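Local coordinates for Mgp-operon protein 3 (Mycoplasma pneumoniae, PDB 6RJ1) that probably helps the bacterium attach to host cells, as the extracellular part of a membrane-bound adhesin related to beta-propeller proteins, at residues 28-33 with 55-60; 464-469 with 548-553; 487-492 with 712-717; 553-558 with 803-808; 786-791 with 893-898. All coordinates share one frame; numbering follows the deposited sequence.

Contact 1: residues 28-33 with 55-60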
# COMPACT_ATOMS: atom_id res chain seq x y z
N LEU A 28 -10.79 25.62 -15.38
CA LEU A 28 -11.64 25.64 -14.20
C LEU A 28 -10.80 25.52 -12.91
O LEU A 28 -10.15 24.50 -12.71
CB LEU A 28 -12.68 24.50 -14.32
CG LEU A 28 -13.47 24.09 -13.06
CD1 LEU A 28 -14.73 24.91 -12.90
CD2 LEU A 28 -13.79 22.62 -13.10
N ASP A 29 -10.85 26.56 -12.04
CA ASP A 29 -10.18 26.52 -10.74
C ASP A 29 -11.16 25.86 -9.80
O ASP A 29 -12.07 26.50 -9.27
CB ASP A 29 -9.77 27.91 -10.22
CG ASP A 29 -8.91 27.91 -8.95
OD1 ASP A 29 -9.04 26.96 -8.12
OD2 ASP A 29 -8.11 28.85 -8.78
N VAL A 30 -11.00 24.54 -9.66
CA VAL A 30 -11.83 23.63 -8.89
C VAL A 30 -12.10 24.14 -7.46
O VAL A 30 -13.26 24.12 -7.02
CB VAL A 30 -11.19 22.22 -8.95
CG1 VAL A 30 -11.73 21.28 -7.90
CG2 VAL A 30 -11.35 21.61 -10.34
N VAL A 31 -11.06 24.65 -6.77
CA VAL A 31 -11.15 25.16 -5.39
C VAL A 31 -11.96 26.48 -5.33
O VAL A 31 -12.87 26.59 -4.50
CB VAL A 31 -9.74 25.24 -4.73
CG1 VAL A 31 -9.78 25.97 -3.39
CG2 VAL A 31 -9.15 23.85 -4.56
N ARG A 32 -11.63 27.46 -6.20
CA ARG A 32 -12.33 28.75 -6.28
C ARG A 32 -13.81 28.56 -6.67
O ARG A 32 -14.68 29.16 -6.04
CB ARG A 32 -11.64 29.67 -7.29
CG ARG A 32 -10.99 30.91 -6.68
CD ARG A 32 -9.48 30.83 -6.69
NE ARG A 32 -8.86 32.05 -6.19
CZ ARG A 32 -7.56 32.34 -6.30
NH1 ARG A 32 -6.74 31.51 -6.92
NH2 ARG A 32 -7.09 33.48 -5.81
N ALA A 33 -14.07 27.70 -7.69
CA ALA A 33 -15.42 27.42 -8.21
C ALA A 33 -16.33 26.72 -7.21
O ALA A 33 -17.54 26.95 -7.23
CB ALA A 33 -15.33 26.59 -9.49
N ALA A 55 -14.39 15.79 -8.79
CA ALA A 55 -13.07 16.17 -8.26
C ALA A 55 -12.93 15.79 -6.77
O ALA A 55 -13.93 15.63 -6.09
CB ALA A 55 -12.82 17.66 -8.46
N LEU A 56 -11.69 15.64 -6.30
CA LEU A 56 -11.35 15.31 -4.92
C LEU A 56 -10.38 16.37 -4.40
O LEU A 56 -9.31 16.58 -4.98
CB LEU A 56 -10.72 13.90 -4.83
CG LEU A 56 -10.33 13.38 -3.44
CD1 LEU A 56 -11.53 13.34 -2.50
CD2 LEU A 56 -9.70 12.01 -3.54
N VAL A 57 -10.75 17.03 -3.31
CA VAL A 57 -9.94 18.10 -2.72
C VAL A 57 -9.71 17.88 -1.22
O VAL A 57 -10.62 17.42 -0.51
CB VAL A 57 -10.51 19.53 -3.01
CG1 VAL A 57 -10.38 19.91 -4.48
CG2 VAL A 57 -11.95 19.67 -2.52
N ARG A 58 -8.53 18.26 -0.73
CA ARG A 58 -8.16 18.17 0.68
C ARG A 58 -7.40 19.42 1.12
O ARG A 58 -6.83 20.11 0.29
CB ARG A 58 -7.35 16.88 0.95
CG ARG A 58 -5.95 16.86 0.38
CD ARG A 58 -5.32 15.49 0.51
NE ARG A 58 -4.04 15.44 -0.21
CZ ARG A 58 -3.28 14.36 -0.32
NH1 ARG A 58 -3.65 13.22 0.25
NH2 ARG A 58 -2.14 14.42 -0.98
N SER A 59 -7.38 19.71 2.42
CA SER A 59 -6.69 20.87 2.96
C SER A 59 -5.66 20.45 3.99
O SER A 59 -5.93 19.57 4.80
CB SER A 59 -7.68 21.86 3.58
OG SER A 59 -7.07 22.75 4.49
N ALA A 60 -4.48 21.12 3.97
CA ALA A 60 -3.38 20.88 4.92
C ALA A 60 -3.72 21.45 6.31
O ALA A 60 -2.94 21.32 7.26
CB ALA A 60 -2.10 21.50 4.39
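The backbones of 28-33 and 55-60 draw nearest where Val30 faces Ala55 and Val31 faces Val57, each pair with its CA atoms 7.6 Å apart. At Val30 the first segment leaves 28-29, edge strand of a small antiparallel sheet, and coils into the helical turn 30-33, which packs on strand 52-59 of the eight-stranded mixed sheet. Spacing of this kind is bridged by side chains. One methyl of Val30, CG1, lies 3.8 Å from Ala55 CB, and the same CG1 is 3.9 Å from Val57 CG1. That methyl of Val57 also receives Val31 CG2 at 4.1 Å, so two consecutive helical valines converge on one branch. With Val30 CG1 anti to the backbone N (chi1 164°), its other branch, CG2, sits beside that N and the first is the one turned to the strand. Leu116 of strand 114-121 packs on both Val30 and Val57 and extends the apolar cluster, and Tyr40 covers Val31. The polar start of the turn is dealt with locally: Asp29 is its N-cap, and its OD1 accepts from Arg32 N at 3.3 Å, the N-H nearly straight (176°) but arriving well above the carboxylate plane. Dispersion and burial of methyl groups thus hold this contact, while the capping carboxylate answers a peptide N-H that the helix itself cannot satisfy.

Contact 2: residues 464-469 with 548-553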
# COMPACT_ATOMS: atom_id res chain seq x y z
N GLN A 464 -22.58 6.61 -7.15
CA GLN A 464 -21.76 6.28 -5.99
C GLN A 464 -20.33 6.71 -6.25
O GLN A 464 -19.79 6.47 -7.33
CB GLN A 464 -21.81 4.78 -5.65
CG GLN A 464 -23.21 4.26 -5.39
CD GLN A 464 -23.22 3.35 -4.20
OE1 GLN A 464 -23.26 3.81 -3.06
NE2 GLN A 464 -23.19 2.05 -4.46
N ILE A 465 -19.71 7.34 -5.24
CA ILE A 465 -18.33 7.77 -5.32
C ILE A 465 -17.54 6.98 -4.30
O ILE A 465 -17.93 6.89 -3.14
CB ILE A 465 -18.18 9.31 -5.14
CG1 ILE A 465 -18.97 10.09 -6.22
CG2 ILE A 465 -16.71 9.72 -5.15
CD1 ILE A 465 -20.21 10.71 -5.74
N VAL A 466 -16.44 6.37 -4.76
CA VAL A 466 -15.54 5.59 -3.93
C VAL A 466 -14.24 6.37 -3.80
O VAL A 466 -13.70 6.83 -4.80
CB VAL A 466 -15.31 4.14 -4.46
CG1 VAL A 466 -14.51 3.30 -3.47
CG2 VAL A 466 -16.64 3.46 -4.78
N VAL A 467 -13.76 6.56 -2.56
CA VAL A 467 -12.52 7.28 -2.26
C VAL A 467 -11.61 6.35 -1.47
O VAL A 467 -12.08 5.72 -0.53
CB VAL A 467 -12.75 8.64 -1.54
CG1 VAL A 467 -11.43 9.33 -1.18
CG2 VAL A 467 -13.64 9.57 -2.38
N MET A 468 -10.35 6.23 -1.89
CA MET A 468 -9.34 5.38 -1.23
C MET A 468 -8.04 6.16 -1.00
O MET A 468 -7.85 7.24 -1.58
CB MET A 468 -9.10 4.08 -2.01
CG MET A 468 -10.25 3.10 -1.91
SD MET A 468 -9.92 1.55 -2.78
CE MET A 468 -11.45 0.68 -2.48
N GLY A 469 -7.18 5.62 -0.14
CA GLY A 469 -5.92 6.22 0.27
C GLY A 469 -4.83 6.18 -0.77
O GLY A 469 -5.05 5.67 -1.88
N ASP A 548 -19.61 -1.70 -15.35
CA ASP A 548 -20.45 -1.35 -14.19
C ASP A 548 -19.93 -1.93 -12.85
O ASP A 548 -20.69 -2.11 -11.89
CB ASP A 548 -21.93 -1.73 -14.42
CG ASP A 548 -22.59 -1.03 -15.59
OD1 ASP A 548 -22.43 0.21 -15.71
OD2 ASP A 548 -23.29 -1.71 -16.38
N HIS A 549 -18.61 -2.17 -12.77
CA HIS A 549 -17.95 -2.73 -11.60
C HIS A 549 -16.70 -1.96 -11.25
O HIS A 549 -16.04 -1.40 -12.13
CB HIS A 549 -17.57 -4.19 -11.87
CG HIS A 549 -18.71 -5.16 -11.79
ND1 HIS A 549 -19.69 -5.20 -12.76
CD2 HIS A 549 -18.97 -6.10 -10.86
CE1 HIS A 549 -20.53 -6.15 -12.38
NE2 HIS A 549 -20.13 -6.72 -11.24
N LEU A 550 -16.34 -1.97 -9.95
CA LEU A 550 -15.14 -1.33 -9.44
C LEU A 550 -14.00 -2.36 -9.36
O LEU A 550 -14.19 -3.46 -8.84
CB LEU A 550 -15.38 -0.68 -8.07
CG LEU A 550 -14.15 -0.01 -7.42
CD1 LEU A 550 -13.96 1.41 -7.91
CD2 LEU A 550 -14.21 -0.06 -5.91
N VAL A 551 -12.84 -1.98 -9.85
CA VAL A 551 -11.64 -2.80 -9.81
C VAL A 551 -10.61 -2.05 -8.96
O VAL A 551 -10.49 -0.83 -9.07
CB VAL A 551 -11.17 -3.12 -11.24
CG1 VAL A 551 -9.74 -3.64 -11.25
CG2 VAL A 551 -12.09 -4.14 -11.91
N PHE A 552 -9.91 -2.76 -8.07
CA PHE A 552 -8.89 -2.17 -7.20
C PHE A 552 -7.71 -3.13 -7.02
O PHE A 552 -7.82 -4.33 -7.27
CB PHE A 552 -9.49 -1.75 -5.84
CG PHE A 552 -9.61 -2.88 -4.85
CD1 PHE A 552 -10.67 -3.78 -4.92
CD2 PHE A 552 -8.64 -3.07 -3.87
CE1 PHE A 552 -10.76 -4.85 -4.02
CE2 PHE A 552 -8.73 -4.15 -2.98
CZ PHE A 552 -9.79 -5.03 -3.06
N ALA A 553 -6.58 -2.57 -6.55
CA ALA A 553 -5.35 -3.27 -6.24
C ALA A 553 -4.61 -2.48 -5.19
O ALA A 553 -4.62 -1.24 -5.21
CB ALA A 553 -4.48 -3.45 -7.47
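Val466 and Leu550 reach toward each other tip to tip, CG1 of the valine lying 4.2 Å from CD2 of the leucine. Both side chains leave the backbone in the same way. In the valine CG1 is anti to the backbone N (chi1 -172°), and in the leucine it is CG that takes this place (chi1 178°); a chi2 of 85° then swings CD2 up to the opposing strand. Met468 comes in as a third partner from two residues further on. Its first torsion sets CG beside the backbone N and the chain is extended from CA to CE, so that the terminal methyl ends near the valine: CE stands 4.5 Å from Leu550 CD2 and 4.1 Å from Val466 CG1. Three methyls, one from each residue, therefore close a small triangle between the strands. The strands themselves run in roughly the same direction but belong to different sheets, 464-468 to an eight-stranded one and 549-563 to its neighbour, and they are too far apart for backbone pairing, with the CA atoms of Val466 and Leu550 8.9 Å from each other. Sheets stacked face to face with aliphatic side chains between them are what is expected of neighbouring blades in a beta-propeller, consistent with the family of this adhesin. Leu543 of strand 538-546 touches both Val466 and Leu550. Ile540 and Trp493 pack on Met468, and Val699 lies against Leu550.

Contact 3: residues 487-492 with 712-717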
# COMPACT_ATOMS: atom_id res chain seq x y z
N SER A 487 -22.85 14.41 3.07
CA SER A 487 -21.65 13.85 3.67
C SER A 487 -21.75 12.32 3.73
O SER A 487 -22.81 11.76 3.46
CB SER A 487 -21.42 14.45 5.07
OG SER A 487 -21.56 13.52 6.13
N GLY A 488 -20.65 11.68 4.09
CA GLY A 488 -20.58 10.23 4.22
C GLY A 488 -19.39 9.78 5.03
O GLY A 488 -18.28 10.24 4.78
N LYS A 489 -19.63 8.90 6.01
CA LYS A 489 -18.60 8.33 6.88
C LYS A 489 -17.84 7.27 6.11
O LYS A 489 -18.39 6.66 5.18
CB LYS A 489 -19.21 7.68 8.13
CG LYS A 489 -19.79 8.66 9.14
CD LYS A 489 -20.66 7.94 10.15
CE LYS A 489 -21.30 8.92 11.10
NZ LYS A 489 -22.00 8.24 12.21
N ALA A 490 -16.56 7.05 6.48
CA ALA A 490 -15.71 6.05 5.86
C ALA A 490 -16.03 4.66 6.42
O ALA A 490 -16.58 4.54 7.52
CB ALA A 490 -14.25 6.39 6.10
N THR A 491 -15.67 3.63 5.65
CA THR A 491 -15.79 2.22 6.04
C THR A 491 -14.39 1.78 6.46
O THR A 491 -13.43 2.06 5.76
CB THR A 491 -16.28 1.37 4.85
OG1 THR A 491 -17.40 2.00 4.23
CG2 THR A 491 -16.62 -0.07 5.25
N TRP A 492 -14.29 1.09 7.61
CA TRP A 492 -13.03 0.57 8.12
C TRP A 492 -12.56 -0.61 7.28
O TRP A 492 -13.38 -1.48 6.95
CB TRP A 492 -13.20 0.09 9.56
CG TRP A 492 -13.44 1.19 10.55
CD1 TRP A 492 -14.65 1.58 11.05
CD2 TRP A 492 -12.45 2.01 11.17
NE1 TRP A 492 -14.46 2.61 11.95
CE2 TRP A 492 -13.13 2.90 12.04
CE3 TRP A 492 -11.05 2.08 11.08
CZ2 TRP A 492 -12.45 3.84 12.82
CZ3 TRP A 492 -10.38 3.03 11.84
CH2 TRP A 492 -11.08 3.89 12.70
N GLN A 712 -22.50 3.80 7.71
CA GLN A 712 -23.61 4.60 8.22
C GLN A 712 -24.21 4.08 9.53
O GLN A 712 -24.95 4.82 10.19
CB GLN A 712 -24.70 4.76 7.14
CG GLN A 712 -24.72 6.15 6.46
CD GLN A 712 -23.43 6.56 5.76
OE1 GLN A 712 -22.71 7.47 6.20
NE2 GLN A 712 -23.11 5.91 4.65
N SER A 713 -23.86 2.84 9.93
CA SER A 713 -24.32 2.22 11.18
C SER A 713 -23.66 2.91 12.38
O SER A 713 -22.44 3.08 12.41
CB SER A 713 -24.00 0.73 11.18
OG SER A 713 -24.56 0.08 12.31
N THR A 714 -24.50 3.33 13.35
CA THR A 714 -24.09 4.03 14.57
C THR A 714 -24.13 3.11 15.78
O THR A 714 -25.19 2.91 16.36
CB THR A 714 -24.88 5.34 14.77
OG1 THR A 714 -26.27 5.12 14.47
CG2 THR A 714 -24.34 6.48 13.93
N SER A 715 -22.95 2.57 16.14
CA SER A 715 -22.69 1.64 17.25
C SER A 715 -23.64 0.43 17.25
O SER A 715 -23.32 -0.59 16.63
CB SER A 715 -22.68 2.38 18.59
OG SER A 715 -22.31 1.52 19.66
N ASP A 716 -24.82 0.58 17.90
CA ASP A 716 -25.91 -0.39 18.03
C ASP A 716 -25.47 -1.88 17.96
O ASP A 716 -24.57 -2.30 18.70
CB ASP A 716 -27.06 -0.07 17.03
CG ASP A 716 -26.65 0.23 15.59
OD1 ASP A 716 -25.77 -0.48 15.05
OD2 ASP A 716 -27.23 1.16 14.99
N ASP A 717 -26.12 -2.66 17.07
CA ASP A 717 -25.96 -4.10 16.86
C ASP A 717 -25.14 -4.48 15.61
O ASP A 717 -24.89 -5.67 15.39
CB ASP A 717 -27.33 -4.81 16.85
CG ASP A 717 -28.55 -3.95 16.52
OD1 ASP A 717 -28.88 -3.03 17.32
OD2 ASP A 717 -29.20 -4.21 15.48
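Strand 487-492, an irregular strand of the eight-stranded mixed sheet, is met near its middle by the last part of helix 701-712 and the loop that follows, through Lys489 with Gln712 and Thr714. The carbonyl oxygen of the Gln712 amide, OE1, accepts from Lys489 N at 3.4 Å; the bond is weak, although the N-H points at it fairly straight (166°). The CB of Gln712 is directed away from the strand, and a bend at chi2 (59°) brings the amide back to it. OE1 also lies 4.0 Å from Gly488 CA and at the same distance from Lys489 CB. Lys489 stretches beyond CG as an extended chain toward the loop and crosses Thr714 at about a right angle, its NZ 3.4 Å from the methyl CG2. A firmer tie comes from Thr491 OG1, which is hydrogen-bonded to Ala707 O of the helix. The chemistry across these two segments is accordingly a modest one: a lone weak amide bond to a peptide N-H, with a lysine that contributes surface cover and no ion pair to the loop.

Contact 4: residues 553-558 with 803-808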
# COMPACT_ATOMS: atom_id res chain seq x y z
N ALA A 553 -6.58 -2.57 -6.55
CA ALA A 553 -5.35 -3.27 -6.24
C ALA A 553 -4.61 -2.48 -5.19
O ALA A 553 -4.62 -1.24 -5.21
CB ALA A 553 -4.48 -3.45 -7.47
N ALA A 554 -4.01 -3.19 -4.25
CA ALA A 554 -3.28 -2.60 -3.13
C ALA A 554 -2.29 -3.60 -2.58
O ALA A 554 -2.43 -4.81 -2.79
CB ALA A 554 -4.27 -2.22 -2.03
N PHE A 555 -1.29 -3.11 -1.85
CA PHE A 555 -0.37 -3.99 -1.14
C PHE A 555 -0.91 -4.04 0.27
O PHE A 555 -1.36 -3.02 0.80
CB PHE A 555 1.06 -3.45 -1.14
CG PHE A 555 1.90 -4.02 -2.23
CD1 PHE A 555 2.44 -5.30 -2.12
CD2 PHE A 555 2.16 -3.29 -3.39
CE1 PHE A 555 3.21 -5.84 -3.15
CE2 PHE A 555 2.94 -3.83 -4.42
CZ PHE A 555 3.45 -5.11 -4.29
N LYS A 556 -0.90 -5.23 0.86
CA LYS A 556 -1.33 -5.41 2.24
C LYS A 556 -0.23 -4.79 3.09
O LYS A 556 0.94 -5.16 2.94
CB LYS A 556 -1.48 -6.92 2.54
CG LYS A 556 -1.84 -7.25 3.99
CD LYS A 556 -1.33 -8.64 4.40
CE LYS A 556 -0.01 -8.59 5.13
NZ LYS A 556 -0.17 -8.18 6.55
N ALA A 557 -0.59 -3.82 3.93
CA ALA A 557 0.38 -3.19 4.84
C ALA A 557 0.63 -4.19 5.99
O ALA A 557 -0.27 -4.96 6.34
CB ALA A 557 -0.18 -1.89 5.37
N GLY A 558 1.85 -4.20 6.53
CA GLY A 558 2.21 -5.09 7.63
C GLY A 558 1.41 -4.78 8.88
O GLY A 558 1.44 -3.65 9.35
N LEU A 803 -1.16 -2.39 -13.55
CA LEU A 803 -0.48 -1.53 -12.58
C LEU A 803 1.02 -1.77 -12.62
O LEU A 803 1.48 -2.86 -13.01
CB LEU A 803 -1.04 -1.68 -11.14
CG LEU A 803 -0.74 -2.98 -10.41
CD1 LEU A 803 -0.30 -2.71 -8.99
CD2 LEU A 803 -1.90 -3.94 -10.47
N LEU A 804 1.78 -0.75 -12.23
CA LEU A 804 3.23 -0.81 -12.20
C LEU A 804 3.69 -1.06 -10.78
O LEU A 804 3.16 -0.46 -9.82
CB LEU A 804 3.80 0.51 -12.75
CG LEU A 804 4.34 0.51 -14.20
CD1 LEU A 804 3.42 -0.22 -15.18
CD2 LEU A 804 4.55 1.92 -14.68
N VAL A 805 4.63 -2.00 -10.63
CA VAL A 805 5.27 -2.37 -9.37
C VAL A 805 6.79 -2.29 -9.56
O VAL A 805 7.26 -2.11 -10.69
CB VAL A 805 4.82 -3.75 -8.80
CG1 VAL A 805 3.37 -3.71 -8.34
CG2 VAL A 805 5.07 -4.89 -9.78
N ARG A 806 7.57 -2.44 -8.47
CA ARG A 806 9.02 -2.41 -8.57
C ARG A 806 9.50 -3.62 -9.36
O ARG A 806 9.22 -4.77 -8.98
CB ARG A 806 9.68 -2.36 -7.19
CG ARG A 806 9.29 -1.15 -6.37
CD ARG A 806 10.14 -1.04 -5.13
NE ARG A 806 11.50 -0.59 -5.43
CZ ARG A 806 12.46 -0.45 -4.53
NH1 ARG A 806 12.24 -0.76 -3.26
NH2 ARG A 806 13.65 -0.01 -4.89
N GLY A 807 10.14 -3.35 -10.50
CA GLY A 807 10.70 -4.37 -11.37
C GLY A 807 9.87 -4.84 -12.54
O GLY A 807 10.41 -5.49 -13.43
N GLY A 808 8.58 -4.53 -12.56
CA GLY A 808 7.73 -4.96 -13.65
C GLY A 808 6.28 -4.50 -13.63
O GLY A 808 5.87 -3.72 -12.77
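Ala553 opens the contact by setting its CB 4.0 Å from CD2 of Leu803. The leucine reaches it with CG placed between its own backbone N and carbonyl carbon (chi1 71°), and Leu782 packs on both residues. Ala554 turns its methyl the other way, onto Tyr538 and Ile540. At Phe555 the ring bends round to present an edge: CE2 is 3.9 Å from Val805 CG1, which lies near the ring plane, and the two side chains cross at about a right angle. Lys556 then folds forward over the end of the strand, where NZ gives a hydrogen bond to Ala557 O at 3.2 Å and another to Asn660 OD1. In the partner hairpin Val805 N pairs with Gly808 O at 3.0 Å, and a weak bond from Gly808 N to Val805 O closes the type II turn. The spacing is consistent with side-chain size, the CA atoms being 8.2 Å apart at Ala553 and Leu803 but 10.1 Å at Phe555 and Val805. Strand 549-563 of the ten-stranded mixed sheet thus packs on the 799-805/808-815 hairpin of a five-stranded antiparallel sheet through apolar groups, while the buried lysine amine, satisfied by Ala557 and Asn660, takes no part.

Contact 5: residues 786-791 with 893-898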
# COMPACT_ATOMS: atom_id res chain seq x y z
N VAL A 786 -11.02 -2.13 -21.48
CA VAL A 786 -11.78 -3.12 -22.28
C VAL A 786 -10.99 -3.39 -23.56
O VAL A 786 -10.73 -2.46 -24.33
CB VAL A 786 -13.24 -2.68 -22.58
CG1 VAL A 786 -13.99 -3.74 -23.39
CG2 VAL A 786 -14.00 -2.36 -21.31
N ASP A 787 -10.61 -4.66 -23.78
CA ASP A 787 -9.86 -5.11 -24.95
C ASP A 787 -10.64 -4.79 -26.24
O ASP A 787 -11.81 -5.18 -26.35
CB ASP A 787 -9.54 -6.62 -24.82
CG ASP A 787 -8.77 -7.24 -25.98
OD1 ASP A 787 -7.74 -6.66 -26.40
OD2 ASP A 787 -9.17 -8.34 -26.44
N PRO A 788 -10.04 -4.03 -27.19
CA PRO A 788 -10.78 -3.68 -28.42
C PRO A 788 -10.98 -4.85 -29.38
O PRO A 788 -11.91 -4.81 -30.19
CB PRO A 788 -9.92 -2.58 -29.05
CG PRO A 788 -8.55 -2.83 -28.54
CD PRO A 788 -8.68 -3.46 -27.19
N ALA A 789 -10.10 -5.87 -29.31
CA ALA A 789 -10.12 -7.06 -30.15
C ALA A 789 -11.44 -7.83 -30.04
O ALA A 789 -11.97 -7.97 -28.93
CB ALA A 789 -8.94 -7.97 -29.79
N PRO A 790 -12.01 -8.32 -31.17
CA PRO A 790 -13.29 -9.04 -31.08
C PRO A 790 -13.17 -10.43 -30.45
O PRO A 790 -12.17 -11.13 -30.65
CB PRO A 790 -13.76 -9.12 -32.54
CG PRO A 790 -12.51 -9.08 -33.33
CD PRO A 790 -11.54 -8.23 -32.57
N VAL A 791 -14.19 -10.81 -29.66
CA VAL A 791 -14.25 -12.13 -29.02
C VAL A 791 -15.27 -13.03 -29.74
O VAL A 791 -16.00 -12.56 -30.62
CB VAL A 791 -14.46 -12.08 -27.47
CG1 VAL A 791 -13.17 -11.71 -26.76
CG2 VAL A 791 -15.60 -11.15 -27.07
N VAL A 893 2.01 0.30 -21.94
CA VAL A 893 1.70 -1.06 -21.52
C VAL A 893 0.78 -1.71 -22.57
O VAL A 893 -0.25 -1.14 -22.93
CB VAL A 893 1.18 -1.16 -20.06
CG1 VAL A 893 0.84 -2.60 -19.71
CG2 VAL A 893 2.22 -0.62 -19.08
N SER A 894 1.19 -2.87 -23.09
CA SER A 894 0.45 -3.59 -24.11
C SER A 894 0.12 -5.01 -23.65
O SER A 894 0.83 -5.56 -22.82
CB SER A 894 1.25 -3.64 -25.41
OG SER A 894 2.60 -4.04 -25.20
N ARG A 895 -0.95 -5.60 -24.20
CA ARG A 895 -1.36 -6.96 -23.89
C ARG A 895 -0.48 -7.97 -24.63
O ARG A 895 -0.07 -7.72 -25.76
CB ARG A 895 -2.82 -7.19 -24.30
CG ARG A 895 -3.85 -6.59 -23.37
CD ARG A 895 -5.24 -6.87 -23.88
NE ARG A 895 -6.28 -6.49 -22.92
CZ ARG A 895 -6.79 -5.27 -22.80
NH1 ARG A 895 -6.36 -4.29 -23.57
NH2 ARG A 895 -7.73 -5.03 -21.90
N THR A 896 -0.20 -9.12 -23.99
CA THR A 896 0.58 -10.23 -24.57
C THR A 896 -0.09 -11.56 -24.19
O THR A 896 -0.75 -11.64 -23.15
CB THR A 896 2.07 -10.21 -24.13
OG1 THR A 896 2.17 -10.29 -22.71
CG2 THR A 896 2.85 -9.01 -24.66
N GLY A 897 0.11 -12.57 -25.03
CA GLY A 897 -0.42 -13.92 -24.81
C GLY A 897 -1.81 -14.17 -25.37
O GLY A 897 -2.45 -13.25 -25.91
N ILE A 898 -2.28 -15.42 -25.24
CA ILE A 898 -3.60 -15.88 -25.69
C ILE A 898 -4.67 -15.24 -24.79
O ILE A 898 -4.49 -15.18 -23.57
CB ILE A 898 -3.71 -17.44 -25.69
CG1 ILE A 898 -2.43 -18.15 -26.26
CG2 ILE A 898 -4.99 -17.94 -26.40
CD1 ILE A 898 -1.96 -17.82 -27.74
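Arg895 reaches Asp787 along a chain extended from CG to NE, and a final turn at chi4 (85°) swings the guanidinium across the aspartate. Asp787, with CG anti to its backbone N (chi1 179°), lays its CB over the centre of one guanidinium face, 3.7 Å from Arg895 CZ. Its carboxylate stands at the CD and NE end of the group: OD1 is 3.6 Å from Arg895 CD and 3.8 Å from Arg895 NE. That makes a long salt bridge of charges alone, because the oxygen lies well out of the guanidinium plane, and the two flat groups are inclined by 43°. On the backbone side, Asp787 N approaches Arg895 NH2 to 3.5 Å, a meeting of two donors. The directed bonds of the guanidinium go elsewhere. NH1 is hydrogen-bonded to Tyr856 OH, which is also bonded to Val786 O, and NH2 has a weak bond to Gly785 O. Arg811 brings a like charge near NE, which the aspartate would probably help to offset. Here a surface loop after strand 779-786 is clasped by an arginine from strand 888-896 of the next sheet, a peripheral contact between sheets, consistent with adjoining blades of a beta-propeller.

Read together, the five contacts trace a path from sheet to sheet. Contacts 1, 2 and 3 all reach the eight-stranded sheet; the first two, with centres about 20 Å apart, touch through Leu56 CD2 and Val467 CG1 (4.0 Å). Strand 549-563 then serves contacts 2 and 4, which share Ala553. Contact 4 in turn meets contact 5 through Leu804 CD1 and Val893 CG2, 4.1 Å apart. The far ends, contacts 3 and 5, are about 41 Å apart between centres. Along the chain contact 1 closes first, whereas contact 3 alternates with contacts 2 and 4, and contact 4 with contact 5. Distant sequence is thereby interleaved into one compact body, consistent with the beta-propeller clan of its adhesin family.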